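2,3-bisphosphoglycerate-independent phosphoglycerate mutase (Pyrococcus horikoshii, PDB 2ZKT) probably catalyses the interconversion of 2-phosphoglycerate and 3-phosphoglycerate in glycolysis without 2,3-bisphosphoglycerate as cofactor, and binds zinc and calcium ions. Local coordinates at residues 50-55 with 60-65; 346-351 with 359-364; 9-14 with 65-70; 248-253 with 257-262. All coordinates share one frame; numbering follows the deposited sequence.

Contact 1: 50-55 with 60-65. With ZN (zinc ion), chain G.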
loop_
_atom_site.group_PDB
_atom_site.type_symbol
_atom_site.label_atom_id
_atom_site.label_comp_id
_atom_site.label_asym_id
_atom_site.label_seq_id
_atom_site.Cartn_x
_atom_site.Cartn_y
_atom_site.Cartn_z
ATOM N N ASP B 50 -15.111 11.840 -14.089
ATOM C CA ASP B 50 -16.490 11.535 -13.739
ATOM C C ASP B 50 -16.952 10.605 -14.858
ATOM O O ASP B 50 -16.985 10.997 -16.025
ATOM C CB ASP B 50 -17.348 12.803 -13.730
ATOM C CG ASP B 50 -17.020 13.723 -12.560
ATOM O OD1 ASP B 50 -17.084 13.253 -11.392
ATOM O OD2 ASP B 50 -16.710 14.914 -12.804
ATOM N N PRO B 51 -17.257 9.337 -14.524
ATOM C CA PRO B 51 -17.715 8.405 -15.570
ATOM C C PRO B 51 -18.872 9.052 -16.346
ATOM O O PRO B 51 -18.881 9.081 -17.573
ATOM C CB PRO B 51 -18.191 7.190 -14.772
ATOM C CG PRO B 51 -17.291 7.212 -13.538
ATOM C CD PRO B 51 -17.201 8.689 -13.189
ATOM N N ILE B 52 -19.844 9.595 -15.617
ATOM C CA ILE B 52 -20.997 10.225 -16.267
ATOM C C ILE B 52 -21.004 11.742 -16.078
ATOM O O ILE B 52 -21.003 12.499 -17.046
ATOM C CB ILE B 52 -22.316 9.605 -15.732
ATOM C CG1 ILE B 52 -22.322 8.098 -16.049
ATOM C CG2 ILE B 52 -23.526 10.285 -16.365
ATOM C CD1 ILE B 52 -23.540 7.361 -15.549
ATOM N N LYS B 53 -21.010 12.181 -14.823
ATOM C CA LYS B 53 -21.008 13.602 -14.497
ATOM C C LYS B 53 -20.892 13.736 -12.976
ATOM O O LYS B 53 -21.126 12.773 -12.242
ATOM C CB LYS B 53 -22.291 14.276 -15.000
ATOM C CG LYS B 53 -23.599 13.670 -14.476
ATOM C CD LYS B 53 -24.826 14.467 -14.971
ATOM C CE LYS B 53 -26.130 13.852 -14.443
ATOM N NZ LYS B 53 -27.343 14.665 -14.740
ATOM N N PRO B 54 -20.520 14.932 -12.485
ATOM C CA PRO B 54 -20.373 15.169 -11.037
ATOM C C PRO B 54 -21.529 14.618 -10.183
ATOM O O PRO B 54 -22.710 14.938 -10.412
ATOM C CB PRO B 54 -20.269 16.693 -10.947
ATOM C CG PRO B 54 -19.608 17.061 -12.244
ATOM C CD PRO B 54 -20.319 16.181 -13.253
ATOM N N GLY B 55 -21.178 13.777 -9.210
ATOM C CA GLY B 55 -22.163 13.207 -8.303
ATOM C C GLY B 55 -23.151 12.193 -8.861
ATOM O O GLY B 55 -24.110 11.840 -8.173
ATOM N N SER B 60 -21.989 -0.503 -13.838
ATOM C CA SER B 60 -20.762 -0.983 -14.479
ATOM C C SER B 60 -20.785 -0.901 -16.016
ATOM O O SER B 60 -19.768 -0.591 -16.637
ATOM C CB SER B 60 -20.477 -2.428 -14.047
ATOM O OG SER B 60 -19.080 -2.685 -14.017
ATOM N N ASP B 61 -21.941 -1.180 -16.624
ATOM C CA ASP B 61 -22.060 -1.152 -18.089
ATOM C C ASP B 61 -21.957 0.262 -18.683
ATOM O O ASP B 61 -21.179 0.489 -19.620
ATOM C CB ASP B 61 -23.373 -1.837 -18.527
ATOM C CG ASP B 61 -24.596 -1.311 -17.779
ATOM O OD1 ASP B 61 -24.429 -0.495 -16.839
ATOM O OD2 ASP B 61 -25.731 -1.723 -18.129
ATOM N N THR B 62 -22.731 1.206 -18.138
ATOM C CA THR B 62 -22.712 2.597 -18.609
ATOM C C THR B 62 -21.342 3.277 -18.346
ATOM O O THR B 62 -20.908 4.149 -19.110
ATOM C CB THR B 62 -23.829 3.443 -17.916
ATOM O OG1 THR B 62 -23.636 3.432 -16.487
ATOM C CG2 THR B 62 -25.224 2.877 -18.250
ATOM N N ALA B 63 -20.668 2.870 -17.264
ATOM C CA ALA B 63 -19.363 3.437 -16.919
ATOM C C ALA B 63 -18.321 3.021 -17.950
ATOM O O ALA B 63 -17.424 3.804 -18.294
ATOM C CB ALA B 63 -18.921 2.973 -15.513
ATOM N N HIS B 64 -18.439 1.786 -18.446
ATOM C CA HIS B 64 -17.472 1.283 -19.420
ATOM C C HIS B 64 -17.729 1.822 -20.839
ATOM O O HIS B 64 -16.818 1.971 -21.644
ATOM C CB HIS B 64 -17.495 -0.254 -19.406
ATOM C CG HIS B 64 -16.558 -0.785 -18.343
ATOM N ND1 HIS B 64 -16.963 -1.206 -17.116
ATOM C CD2 HIS B 64 -15.163 -0.944 -18.421
ATOM C CE1 HIS B 64 -15.842 -1.623 -16.479
ATOM N NE2 HIS B 64 -14.750 -1.477 -17.241
ATOM N N LEU B 65 -19.017 2.078 -21.172
ATOM C CA LEU B 65 -19.263 2.727 -22.462
ATOM C C LEU B 65 -18.547 4.075 -22.475
ATOM O O LEU B 65 -18.000 4.541 -23.469
ATOM C CB LEU B 65 -20.773 2.979 -22.638
ATOM C CG LEU B 65 -21.582 1.771 -23.147
ATOM C CD1 LEU B 65 -23.083 2.003 -23.014
ATOM C CD2 LEU B 65 -21.355 1.443 -24.626
HETATM ZN ZN ZN G . -17.639 -1.698 -12.114
#

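Contact 2: 346-351 with 359-364. With ZN (zinc ion), chain G.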
loop_
_atom_site.group_PDB
_atom_site.type_symbol
_atom_site.label_atom_id
_atom_site.label_comp_id
_atom_site.label_asym_id
_atom_site.label_seq_id
_atom_site.Cartn_x
_atom_site.Cartn_y
_atom_site.Cartn_z
ATOM N N ASP B 346 -13.587 2.422 -13.417
ATOM C CA ASP B 346 -14.797 2.782 -14.150
ATOM C C ASP B 346 -15.765 3.588 -13.269
ATOM O O ASP B 346 -16.712 4.211 -13.740
ATOM C CB ASP B 346 -15.468 1.497 -14.650
ATOM C CG ASP B 346 -15.725 0.559 -13.477
ATOM O OD1 ASP B 346 -14.866 0.501 -12.590
ATOM O OD2 ASP B 346 -16.759 -0.107 -13.466
ATOM N N HIS B 347 -15.514 3.534 -11.940
ATOM C CA HIS B 347 -16.334 4.310 -11.011
ATOM C C HIS B 347 -15.862 4.144 -9.556
ATOM O O HIS B 347 -14.972 3.359 -9.243
ATOM C CB HIS B 347 -17.792 3.854 -11.156
ATOM C CG HIS B 347 -17.920 2.408 -10.744
ATOM N ND1 HIS B 347 -17.818 1.991 -9.456
ATOM C CD2 HIS B 347 -18.190 1.296 -11.552
ATOM C CE1 HIS B 347 -18.026 0.659 -9.488
ATOM N NE2 HIS B 347 -18.249 0.215 -10.731
ATOM N N SER B 348 -16.462 4.954 -8.658
ATOM C CA SER B 348 -16.159 4.823 -7.230
ATOM C C SER B 348 -17.120 3.851 -6.540
ATOM O O SER B 348 -18.306 3.782 -6.851
ATOM C CB SER B 348 -16.289 6.205 -6.584
ATOM O OG SER B 348 -15.135 6.980 -6.929
ATOM N N THR B 349 -16.595 3.086 -5.583
ATOM C CA THR B 349 -17.417 2.175 -4.793
ATOM C C THR B 349 -16.906 2.263 -3.373
ATOM O O THR B 349 -16.169 1.394 -2.913
ATOM C CB THR B 349 -17.314 0.715 -5.271
ATOM O OG1 THR B 349 -17.760 0.629 -6.635
ATOM C CG2 THR B 349 -18.210 -0.190 -4.402
ATOM N N PRO B 350 -17.280 3.336 -2.662
ATOM C CA PRO B 350 -16.865 3.575 -1.267
ATOM C C PRO B 350 -17.315 2.438 -0.347
ATOM O O PRO B 350 -18.434 1.931 -0.476
ATOM C CB PRO B 350 -17.566 4.897 -0.914
ATOM C CG PRO B 350 -17.847 5.543 -2.245
ATOM C CD PRO B 350 -18.223 4.378 -3.119
ATOM N N CYS B 351 -16.443 2.035 0.574
ATOM C CA CYS B 351 -16.787 0.974 1.515
ATOM C C CYS B 351 -17.950 1.442 2.409
ATOM O O CYS B 351 -18.855 0.661 2.719
ATOM C CB CYS B 351 -15.560 0.612 2.364
ATOM S SG CYS B 351 -14.254 -0.262 1.433
ATOM N N ASP B 359 -18.740 9.854 -6.670
ATOM C CA ASP B 359 -17.414 10.441 -6.455
ATOM C C ASP B 359 -16.529 10.206 -7.694
ATOM O O ASP B 359 -16.472 9.095 -8.216
ATOM C CB ASP B 359 -16.736 9.814 -5.226
ATOM C CG ASP B 359 -17.544 9.996 -3.953
ATOM O OD1 ASP B 359 -17.652 11.151 -3.470
ATOM O OD2 ASP B 359 -18.077 8.984 -3.439
ATOM N N PRO B 360 -15.838 11.256 -8.175
ATOM C CA PRO B 360 -14.963 11.134 -9.352
ATOM C C PRO B 360 -13.893 10.078 -9.060
ATOM O O PRO B 360 -13.675 9.723 -7.909
ATOM C CB PRO B 360 -14.387 12.557 -9.515
ATOM C CG PRO B 360 -14.402 13.101 -8.085
ATOM C CD PRO B 360 -15.748 12.610 -7.577
ATOM N N VAL B 361 -13.222 9.587 -10.097
ATOM C CA VAL B 361 -12.236 8.537 -9.909
ATOM C C VAL B 361 -10.817 8.965 -10.265
ATOM O O VAL B 361 -10.586 9.617 -11.283
ATOM C CB VAL B 361 -12.614 7.293 -10.763
ATOM C CG1 VAL B 361 -11.672 6.128 -10.453
ATOM C CG2 VAL B 361 -14.054 6.898 -10.490
ATOM N N PRO B 362 -9.838 8.585 -9.427
ATOM C CA PRO B 362 -8.455 8.969 -9.725
ATOM C C PRO B 362 -8.029 8.365 -11.057
ATOM O O PRO B 362 -8.392 7.230 -11.390
ATOM C CB PRO B 362 -7.668 8.419 -8.521
ATOM C CG PRO B 362 -8.515 7.270 -8.060
ATOM C CD PRO B 362 -9.917 7.795 -8.183
ATOM N N LEU B 363 -7.262 9.149 -11.815
ATOM C CA LEU B 363 -6.792 8.750 -13.136
ATOM C C LEU B 363 -5.325 9.121 -13.321
ATOM O O LEU B 363 -4.891 10.192 -12.906
ATOM C CB LEU B 363 -7.619 9.480 -14.217
ATOM C CG LEU B 363 -7.079 9.509 -15.663
ATOM C CD1 LEU B 363 -6.927 8.072 -16.184
ATOM C CD2 LEU B 363 -8.026 10.299 -16.570
ATOM N N LEU B 364 -4.561 8.238 -13.957
ATOM C CA LEU B 364 -3.171 8.553 -14.225
ATOM C C LEU B 364 -2.848 8.131 -15.659
ATOM O O LEU B 364 -3.387 7.142 -16.168
ATOM C CB LEU B 364 -2.244 7.850 -13.222
ATOM C CG LEU B 364 -1.757 6.401 -13.389
ATOM C CD1 LEU B 364 -0.835 6.264 -14.593
ATOM C CD2 LEU B 364 -0.978 6.014 -12.127
HETATM ZN ZN ZN G . -17.639 -1.698 -12.114
HETATM O O HOH W 1 -18.156 7.026 -9.504
#

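Contact 3: 9-14 with 65-70. With ZN (zinc ion), chain G.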
loop_
_atom_site.group_PDB
_atom_site.type_symbol
_atom_site.label_atom_id
_atom_site.label_comp_id
_atom_site.label_asym_id
_atom_site.label_seq_id
_atom_site.Cartn_x
_atom_site.Cartn_y
_atom_site.Cartn_z
ATOM N N LEU B 9 -4.930 0.636 -21.444
ATOM C CA LEU B 9 -5.877 1.194 -20.507
ATOM C C LEU B 9 -6.219 0.155 -19.436
ATOM O O LEU B 9 -6.799 -0.905 -19.727
ATOM C CB LEU B 9 -7.144 1.639 -21.250
ATOM C CG LEU B 9 -8.284 2.177 -20.372
ATOM C CD1 LEU B 9 -7.747 3.260 -19.449
ATOM C CD2 LEU B 9 -9.412 2.712 -21.252
ATOM N N ILE B 10 -5.866 0.479 -18.191
ATOM C CA ILE B 10 -6.099 -0.416 -17.063
ATOM C C ILE B 10 -7.203 0.077 -16.122
ATOM O O ILE B 10 -7.141 1.196 -15.593
ATOM C CB ILE B 10 -4.766 -0.612 -16.299
ATOM C CG1 ILE B 10 -3.754 -1.285 -17.247
ATOM C CG2 ILE B 10 -4.972 -1.438 -15.027
ATOM C CD1 ILE B 10 -2.411 -1.544 -16.617
ATOM N N ILE B 11 -8.226 -0.758 -15.934
ATOM C CA ILE B 11 -9.334 -0.416 -15.053
ATOM C C ILE B 11 -9.385 -1.274 -13.785
ATOM O O ILE B 11 -9.471 -2.518 -13.840
ATOM C CB ILE B 11 -10.703 -0.554 -15.772
ATOM C CG1 ILE B 11 -10.812 0.488 -16.903
ATOM C CG2 ILE B 11 -11.842 -0.389 -14.767
ATOM C CD1 ILE B 11 -10.699 1.932 -16.427
ATOM N N LEU B 12 -9.322 -0.594 -12.640
ATOM C CA LEU B 12 -9.402 -1.255 -11.348
ATOM C C LEU B 12 -10.817 -0.946 -10.854
ATOM O O LEU B 12 -11.059 0.076 -10.216
ATOM C CB LEU B 12 -8.348 -0.684 -10.396
ATOM C CG LEU B 12 -6.923 -0.701 -10.969
ATOM C CD1 LEU B 12 -5.958 -0.361 -9.856
ATOM C CD2 LEU B 12 -6.590 -2.071 -11.554
ATOM N N ASP B 13 -11.746 -1.840 -11.196
ATOM C CA ASP B 13 -13.165 -1.719 -10.861
ATOM C C ASP B 13 -13.441 -1.187 -9.448
ATOM O O ASP B 13 -12.902 -1.693 -8.457
ATOM C CB ASP B 13 -13.835 -3.088 -11.064
ATOM C CG ASP B 13 -15.275 -2.976 -11.533
ATOM O OD1 ASP B 13 -16.150 -2.661 -10.694
ATOM O OD2 ASP B 13 -15.528 -3.188 -12.751
ATOM N N GLY B 14 -14.280 -0.152 -9.374
ATOM C CA GLY B 14 -14.637 0.443 -8.090
ATOM C C GLY B 14 -13.476 1.037 -7.299
ATOM O O GLY B 14 -13.564 1.190 -6.081
ATOM N N LEU B 65 -19.017 2.078 -21.172
ATOM C CA LEU B 65 -19.263 2.727 -22.462
ATOM C C LEU B 65 -18.547 4.075 -22.475
ATOM O O LEU B 65 -18.000 4.541 -23.469
ATOM C CB LEU B 65 -20.773 2.979 -22.638
ATOM C CG LEU B 65 -21.582 1.771 -23.147
ATOM C CD1 LEU B 65 -23.083 2.003 -23.014
ATOM C CD2 LEU B 65 -21.355 1.443 -24.626
ATOM N N SER B 66 -18.610 4.723 -21.292
ATOM C CA SER B 66 -17.960 6.017 -21.118
ATOM C C SER B 66 -16.433 5.899 -21.225
ATOM O O SER B 66 -15.785 6.631 -21.965
ATOM C CB SER B 66 -18.360 6.565 -19.738
ATOM O OG SER B 66 -17.791 7.860 -19.545
ATOM N N ILE B 67 -15.855 4.955 -20.484
ATOM C CA ILE B 67 -14.414 4.718 -20.493
ATOM C C ILE B 67 -13.907 4.405 -21.910
ATOM O O ILE B 67 -12.793 4.799 -22.267
ATOM C CB ILE B 67 -14.050 3.539 -19.556
ATOM C CG1 ILE B 67 -14.367 3.911 -18.094
ATOM C CG2 ILE B 67 -12.589 3.154 -19.725
ATOM C CD1 ILE B 67 -13.568 5.085 -17.530
ATOM N N PHE B 68 -14.714 3.700 -22.712
ATOM C CA PHE B 68 -14.293 3.362 -24.080
ATOM C C PHE B 68 -14.390 4.544 -25.050
ATOM O O PHE B 68 -14.000 4.421 -26.219
ATOM C CB PHE B 68 -15.101 2.169 -24.629
ATOM C CG PHE B 68 -14.778 0.859 -23.957
ATOM C CD1 PHE B 68 -13.453 0.444 -23.814
ATOM C CD2 PHE B 68 -15.797 0.052 -23.447
ATOM C CE1 PHE B 68 -13.143 -0.770 -23.164
ATOM C CE2 PHE B 68 -15.516 -1.152 -22.801
ATOM C CZ PHE B 68 -14.183 -1.570 -22.653
ATOM N N GLY B 69 -14.918 5.675 -24.566
ATOM C CA GLY B 69 -15.020 6.879 -25.388
ATOM C C GLY B 69 -16.404 7.294 -25.869
ATOM O O GLY B 69 -16.533 8.194 -26.706
ATOM N N TYR B 70 -17.450 6.661 -25.348
ATOM C CA TYR B 70 -18.808 6.989 -25.780
ATOM C C TYR B 70 -19.575 7.779 -24.728
ATOM O O TYR B 70 -19.212 7.789 -23.546
ATOM C CB TYR B 70 -19.582 5.694 -26.094
ATOM C CG TYR B 70 -18.950 4.855 -27.191
ATOM C CD1 TYR B 70 -19.124 5.187 -28.549
ATOM C CD2 TYR B 70 -18.134 3.770 -26.876
ATOM C CE1 TYR B 70 -18.497 4.457 -29.556
ATOM C CE2 TYR B 70 -17.495 3.033 -27.876
ATOM C CZ TYR B 70 -17.679 3.378 -29.212
ATOM O OH TYR B 70 -17.052 2.636 -30.194
HETATM ZN ZN ZN G . -17.639 -1.698 -12.114
#

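Contact 4: 248-253 with 257-262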
loop_
_atom_site.group_PDB
_atom_site.type_symbol
_atom_site.label_atom_id
_atom_site.label_comp_id
_atom_site.label_asym_id
_atom_site.label_seq_id
_atom_site.Cartn_x
_atom_site.Cartn_y
_atom_site.Cartn_z
ATOM N N GLY B 248 -8.842 -7.051 -25.380
ATOM C CA GLY B 248 -9.057 -6.840 -23.952
ATOM C C GLY B 248 -8.933 -8.103 -23.101
ATOM O O GLY B 248 -9.374 -9.187 -23.495
ATOM N N VAL B 249 -8.309 -7.959 -21.933
ATOM C CA VAL B 249 -8.156 -9.066 -20.992
ATOM C C VAL B 249 -9.267 -8.847 -19.966
ATOM O O VAL B 249 -9.172 -7.961 -19.114
ATOM C CB VAL B 249 -6.783 -9.014 -20.289
ATOM C CG1 VAL B 249 -6.699 -10.104 -19.228
ATOM C CG2 VAL B 249 -5.678 -9.176 -21.312
ATOM N N ILE B 250 -10.326 -9.650 -20.046
ATOM C CA ILE B 250 -11.458 -9.465 -19.146
ATOM C C ILE B 250 -12.052 -10.784 -18.658
ATOM O O ILE B 250 -12.050 -11.778 -19.383
ATOM C CB ILE B 250 -12.562 -8.680 -19.876
ATOM C CG1 ILE B 250 -11.929 -7.494 -20.625
ATOM C CG2 ILE B 250 -13.643 -8.238 -18.885
ATOM C CD1 ILE B 250 -12.877 -6.776 -21.558
ATOM N N ALA B 251 -12.574 -10.781 -17.431
ATOM C CA ALA B 251 -13.184 -11.984 -16.864
ATOM C C ALA B 251 -14.694 -11.804 -16.656
ATOM O O ALA B 251 -15.494 -12.623 -17.125
ATOM C CB ALA B 251 -12.498 -12.357 -15.533
ATOM N N VAL B 252 -15.088 -10.732 -15.966
ATOM C CA VAL B 252 -16.508 -10.483 -15.705
ATOM C C VAL B 252 -17.324 -10.401 -16.996
ATOM O O VAL B 252 -16.958 -9.695 -17.943
ATOM C CB VAL B 252 -16.713 -9.184 -14.908
ATOM C CG1 VAL B 252 -18.141 -9.114 -14.374
ATOM C CG2 VAL B 252 -15.720 -9.128 -13.771
ATOM N N ALA B 253 -18.440 -11.133 -17.014
ATOM C CA ALA B 253 -19.332 -11.205 -18.172
ATOM C C ALA B 253 -19.804 -9.846 -18.718
ATOM O O ALA B 253 -19.634 -9.546 -19.906
ATOM C CB ALA B 253 -20.549 -12.072 -17.821
ATOM N N GLY B 257 -18.955 -8.146 -22.361
ATOM C CA GLY B 257 -20.058 -7.840 -23.266
ATOM C C GLY B 257 -19.953 -6.452 -23.874
ATOM O O GLY B 257 -20.050 -6.278 -25.094
ATOM N N VAL B 258 -19.751 -5.447 -23.020
ATOM C CA VAL B 258 -19.617 -4.079 -23.504
ATOM C C VAL B 258 -18.431 -4.008 -24.463
ATOM O O VAL B 258 -18.541 -3.475 -25.567
ATOM C CB VAL B 258 -19.398 -3.086 -22.330
ATOM C CG1 VAL B 258 -19.125 -1.682 -22.879
ATOM C CG2 VAL B 258 -20.638 -3.079 -21.420
ATOM N N ALA B 259 -17.292 -4.557 -24.046
ATOM C CA ALA B 259 -16.097 -4.536 -24.882
ATOM C C ALA B 259 -16.374 -5.175 -26.244
ATOM O O ALA B 259 -15.960 -4.647 -27.282
ATOM C CB ALA B 259 -14.961 -5.256 -24.179
ATOM N N ARG B 260 -17.082 -6.309 -26.242
ATOM C CA ARG B 260 -17.406 -7.000 -27.495
ATOM C C ARG B 260 -18.323 -6.150 -28.361
ATOM O O ARG B 260 -18.103 -6.014 -29.569
ATOM C CB ARG B 260 -18.065 -8.365 -27.217
ATOM C CG ARG B 260 -17.049 -9.504 -27.101
ATOM C CD ARG B 260 -17.637 -10.789 -26.527
ATOM N NE ARG B 260 -16.600 -11.820 -26.420
ATOM C CZ ARG B 260 -16.672 -12.894 -25.628
ATOM N NH1 ARG B 260 -17.740 -13.092 -24.857
ATOM N NH2 ARG B 260 -15.665 -13.760 -25.598
ATOM N N ALA B 261 -19.355 -5.579 -27.736
ATOM C CA ALA B 261 -20.295 -4.734 -28.466
ATOM C C ALA B 261 -19.581 -3.596 -29.216
ATOM O O ALA B 261 -19.942 -3.296 -30.349
ATOM C CB ALA B 261 -21.349 -4.162 -27.509
ATOM N N VAL B 262 -18.568 -2.970 -28.608
ATOM C CA VAL B 262 -17.889 -1.866 -29.293
ATOM C C VAL B 262 -16.755 -2.310 -30.224
ATOM O O VAL B 262 -16.093 -1.473 -30.852
ATOM C CB VAL B 262 -17.381 -0.782 -28.290
ATOM C CG1 VAL B 262 -18.563 -0.251 -27.482
ATOM C CG2 VAL B 262 -16.304 -1.352 -27.366
#

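Contact 1: 50-55 with 60-65
Pro51 and Ile52 touch the zinc-bearing helix lightly: across the contact the closest approaches are Pro51 with Ala63 and Ile52 with Thr62, both loose. Pro51 CB faces Ala63 CB at 4.3 Å, an apolar contact at the point where the two backbones run nearest. One residue on, Ile52 holds CG1 and CD1 extended (chi2 178°), and this carries CD1 to 4.0 Å from Thr62 OG1, the two side chains crossing at a slant. That hydroxyl sits between the backbone N and carbonyl carbon of its own residue (chi1 59°) and is hydrogen-bonded back to Gly59 O, so Ile52 meets an oxygen that already has a partner. Within the helix, Ser60 O accepts from His64 twice: from the backbone N at 3.3 Å and from ring atom ND1 at 2.9 Å, the donors arriving from opposite faces of the carbonyl plane. Ser60 O lies close to the plane of the imidazole, which ties that ring's rotation to the first turn. Ser60 OG binds the zinc at a rather long 2.6 Å; its place is that of the nucleophile in relatives of the alkaline phosphatase clan, a role only inferred here. The loop runs from strand 45-50 into helix 60-67; helix 72-75 touches Ile52 through Tyr73, and helix 253-261 packs Val255 and Val258 against His64.

Contact 2: 346-351 with 359-364
Val361 lays its CG2 methyl over the backbone of His347, 3.4 Å from His347 C, and the same methyl reaches the neighbouring peptide at Ser348. With CG1 anti to the backbone N (chi1 -174°), it is CG2 that is turned to the loop. Beside this apolar contact, Ser348 OG donates to Asp359 O at 2.8 Å, approaching from above the carbonyl plane, 55° out of it. A water gives the same carbonyl a second donor: it accepts from Ser348 N at 2.8 Å and donates to Asp359 O at 3.0 Å, so one residue grips one oxygen both directly and through solvent. The loop that is held in this way joins two antiparallel neighbours of the central mixed sheet, strands 339-344 and 361-366, and carries adjacent Asp and His metal ligands, as in the alkaline phosphatase clan. Asp346 OD2 binds the zinc at 2.3 Å and His347 NE2 at 2.4 Å, with Asp13 and Ser60 completing the site. The second ring nitrogen of His347, ND1, donates to Ser348 O from well above the carbonyl plane (78° out), while the ring stacks on His356, a ligand of the second zinc. Farther along, Pro350 CG lies 3.6 Å from Asp359 OD2, their side chains set at an angle; that carboxylate oxygen also takes a salt bridge from Arg18 and a hydrogen bond with Ser357.

Contact 3: 9-14 with 65-70
Leu65 O accepts from Tyr70 N at 2.9 Å while Ser66 O accepts from Gly69 N, and the helix end they close carries Ile67, which packs on Leu9 and Ile11. The pair of bonds, together with the positive phi of Gly69 (108°), defines a Schellman motif at the C-terminal end of helix 60-67. In the alkaline phosphatase-like fold this helix packs on strand 6-12, an inner strand of the central mixed sheet. Across the contact a single methyl does the work. Ile67 CG2 stands anti to the backbone N and meets Leu9 CD2 at 3.6 Å, the two side chains crossing, and Ile11 CD1 at 4.0 Å, these two reaching tip to tip. Leu9 and Ile11, two residues apart on the strand, point to the same face, so CG2 of the helix residue bridges neighbouring positions of one strand. Phe298, on the adjacent strand 296-301, touches Ile11 and meets Phe68 edge-to-face, continuing this buried layer. Beyond the strand the chain turns at Asp13 into the metal site shared with Ser60, Asp346 and His347: the carboxylate binds the zinc unequally, OD1 at 2.3 Å and OD2 at 2.7 Å.

Contact 4: 248-253 with 257-262
Ile250 sets CG1 beside its backbone N (chi1 -45°) and keeps the chain extended beyond it (chi2 171°), which carries CD1 to 3.7 Å from Ala259 CB. Both residues point their side chains across the contact, so the meeting is methyl to methyl. The second link is made by the backbone. Gly257 N donates to Ala253 O at 2.9 Å with an N-H...O angle of 150°, and the donor arrives almost in line with the carbonyl. Its spacing of four residues makes it an ordinary alpha-helical bond of the first turn; Val252, just ahead, occupies the N-cap position. Both segments belong to a beta-alpha-beta unit, in which strand 246-249 leads through helix 253-261 to the parallel neighbouring strand 265-267. Ile250 also rests on Phe298 and His300 of strand 296-301, while Val258 and Ala261 pack on Phe82 of helix 80-86, placing helix 253-261 between the sheet and that helix. The side-chain contact has no polar component, so dispersion and the burial of two methyl groups hold it, whereas the Gly257-Ala253 bond is directional and belongs to the first turn of the helix itself.

From the N terminus, strand 6-12 enters contact 3 first, and its loop closes when helix 60-67 packs its C-terminal end back on the strand. Contact 1 lies nested inside that loop, joining the segment after strand 45-50 to the same helix, and the two share Leu65; Ser66 OG and Pro51 O probably form a hydrogen bond between them. Contact 4 follows in series within a beta-alpha-beta unit, and Val258 of its helix reaches Phe68 and His64. Contact 2 comes last, closing the loop between strands 339-344 and 361-366. None of the loops cross. Contacts 1, 2 and 3 converge on one zinc; contact 4 supplies no ligand to it.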